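Local atomic coordinates of salicylic acid-binding protein 2 (Nicotiana tabacum, PDB entry 1Y7I), a protein that hydrolyses methyl salicylate to salicylic acid in the signalling that activates systemic acquired resistance in tobacco. Residues G4-L9 against A71-I76. Numbering follows the deposited sequence.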
# COMPACT_ATOMS: atom_id res chain seq x y z
N GLY B 4 -15.62 -12.94 -20.78
CA GLY B 4 -14.83 -12.26 -19.76
C GLY B 4 -13.54 -11.72 -20.34
O GLY B 4 -13.10 -12.17 -21.40
N LYS B 5 -12.94 -10.76 -19.66
CA LYS B 5 -11.70 -10.17 -20.13
C LYS B 5 -10.68 -10.07 -19.00
O LYS B 5 -11.04 -10.09 -17.83
CB LYS B 5 -11.95 -8.77 -20.71
CG LYS B 5 -12.77 -8.74 -21.99
CD LYS B 5 -11.97 -9.25 -23.18
CE LYS B 5 -12.80 -9.22 -24.46
NZ LYS B 5 -13.99 -10.11 -24.39
N HIS B 6 -9.41 -9.96 -19.37
CA HIS B 6 -8.34 -9.82 -18.40
C HIS B 6 -7.83 -8.38 -18.44
O HIS B 6 -7.20 -7.97 -19.41
CB HIS B 6 -7.17 -10.76 -18.72
CG HIS B 6 -6.05 -10.69 -17.73
ND1 HIS B 6 -4.85 -11.35 -17.91
CD2 HIS B 6 -5.95 -10.06 -16.53
CE1 HIS B 6 -4.07 -11.12 -16.87
NE2 HIS B 6 -4.71 -10.34 -16.02
N PHE B 7 -8.09 -7.63 -17.37
CA PHE B 7 -7.65 -6.25 -17.28
C PHE B 7 -6.29 -6.13 -16.57
O PHE B 7 -6.15 -6.59 -15.44
CB PHE B 7 -8.69 -5.41 -16.52
CG PHE B 7 -9.93 -5.11 -17.30
CD1 PHE B 7 -9.95 -4.05 -18.21
CD2 PHE B 7 -11.09 -5.88 -17.14
CE1 PHE B 7 -11.11 -3.76 -18.94
CE2 PHE B 7 -12.26 -5.59 -17.86
CZ PHE B 7 -12.27 -4.53 -18.77
N VAL B 8 -5.29 -5.55 -17.23
CA VAL B 8 -3.98 -5.33 -16.63
C VAL B 8 -3.95 -3.82 -16.33
O VAL B 8 -3.93 -2.99 -17.24
CB VAL B 8 -2.79 -5.69 -17.60
CG1 VAL B 8 -1.43 -5.42 -16.90
CG2 VAL B 8 -2.85 -7.19 -17.99
N LEU B 9 -3.99 -3.49 -15.04
CA LEU B 9 -4.01 -2.10 -14.57
C LEU B 9 -2.59 -1.64 -14.25
O LEU B 9 -1.87 -2.27 -13.47
CB LEU B 9 -4.90 -2.00 -13.31
CG LEU B 9 -6.30 -2.66 -13.44
CD1 LEU B 9 -7.11 -2.45 -12.16
CD2 LEU B 9 -7.05 -2.04 -14.63
N ALA B 71 -0.34 -18.26 -25.62
CA ALA B 71 -0.58 -17.98 -27.03
C ALA B 71 -2.03 -17.57 -27.29
O ALA B 71 -2.29 -16.72 -28.15
CB ALA B 71 -0.22 -19.21 -27.87
N ASP B 72 -2.97 -18.16 -26.56
CA ASP B 72 -4.39 -17.86 -26.74
C ASP B 72 -4.89 -16.94 -25.63
O ASP B 72 -6.08 -16.97 -25.29
CB ASP B 72 -5.21 -19.15 -26.73
CG ASP B 72 -5.34 -19.75 -25.33
OD1 ASP B 72 -4.32 -19.81 -24.61
OD2 ASP B 72 -6.46 -20.15 -24.96
N GLU B 73 -4.00 -16.14 -25.07
CA GLU B 73 -4.38 -15.24 -23.98
C GLU B 73 -4.10 -13.78 -24.33
O GLU B 73 -2.96 -13.41 -24.59
CB GLU B 73 -3.62 -15.64 -22.72
CG GLU B 73 -4.12 -14.98 -21.45
CD GLU B 73 -3.39 -15.50 -20.21
OE1 GLU B 73 -3.71 -15.03 -19.09
OE2 GLU B 73 -2.52 -16.38 -20.36
N LYS B 74 -5.15 -12.96 -24.36
CA LYS B 74 -5.00 -11.55 -24.67
C LYS B 74 -5.47 -10.70 -23.49
O LYS B 74 -6.13 -11.20 -22.58
CB LYS B 74 -5.80 -11.17 -25.92
CG LYS B 74 -5.24 -11.71 -27.24
CD LYS B 74 -5.83 -10.94 -28.41
CE LYS B 74 -5.21 -11.32 -29.75
NZ LYS B 74 -5.64 -10.39 -30.84
N VAL B 75 -5.15 -9.41 -23.51
CA VAL B 75 -5.54 -8.55 -22.40
C VAL B 75 -5.93 -7.14 -22.83
O VAL B 75 -5.75 -6.73 -23.97
CB VAL B 75 -4.40 -8.40 -21.37
CG1 VAL B 75 -4.08 -9.73 -20.74
CG2 VAL B 75 -3.16 -7.81 -22.05
N ILE B 76 -6.49 -6.40 -21.88
CA ILE B 76 -6.85 -5.01 -22.09
C ILE B 76 -5.96 -4.28 -21.11
O ILE B 76 -5.98 -4.56 -19.91
CB ILE B 76 -8.30 -4.71 -21.73
CG1 ILE B 76 -9.24 -5.35 -22.74
CG2 ILE B 76 -8.52 -3.19 -21.70
CD1 ILE B 76 -10.71 -5.16 -22.41
O HOH W 1 -8.78 -10.84 -21.94
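Phe-7 and Ile-76 form the parallel bridge that joins strands 6-10 and 75-80, neighbours in the central sheet of the alpha/beta hydrolase fold; the second strand runs on to the nucleophile elbow carrying Ser-81. Two nearly straight bonds flank Phe-7: Ile-76 N donates to His-6 O (3.0 Å, 168° at the hydrogen), and Val-8 N donates to Ile-76 O (2.9 Å, 171°). The latter oxygen also receives a CA-H...O contact from Phe-7. Packing is tight on the sheet face bearing Phe-7 and Ile-76, whose side chains lie alongside one another, pointing the same way. Ile-76 CD1 and CG2 each lie 3.8 Å from Phe-7 CE1, while Ala-256 of helix 245-262 contacts both residues. On the opposite face Val-75 packs against both His-6 and Val-8, its CB 3.9 Å from Val-8 CG2. The other end is looser. Before Val-75 the chains splay, Lys-5 CA and Lys-74 CA standing 8.2 Å apart, and one water replaces a direct backbone bond, accepting from His-6 N at 2.8 Å and donating to Lys-74 O. Lys-74 and Glu-73 are partly exposed; Glu-73 turns OE2 back to Ser-70 N, and its OE1 remains 4.0 Å from His-6 ND1, too far for a bond. With CG anti to the backbone N (chi1 -179°), the imidazole is carried alongside Val-75, and NE2 is held by Thr-35 OG1 of strand 33-36. The other ring nitrogen has no polar partner in the model: His-6 ND1 is buried against a methyl group, 3.4 Å from Val-75 CG1.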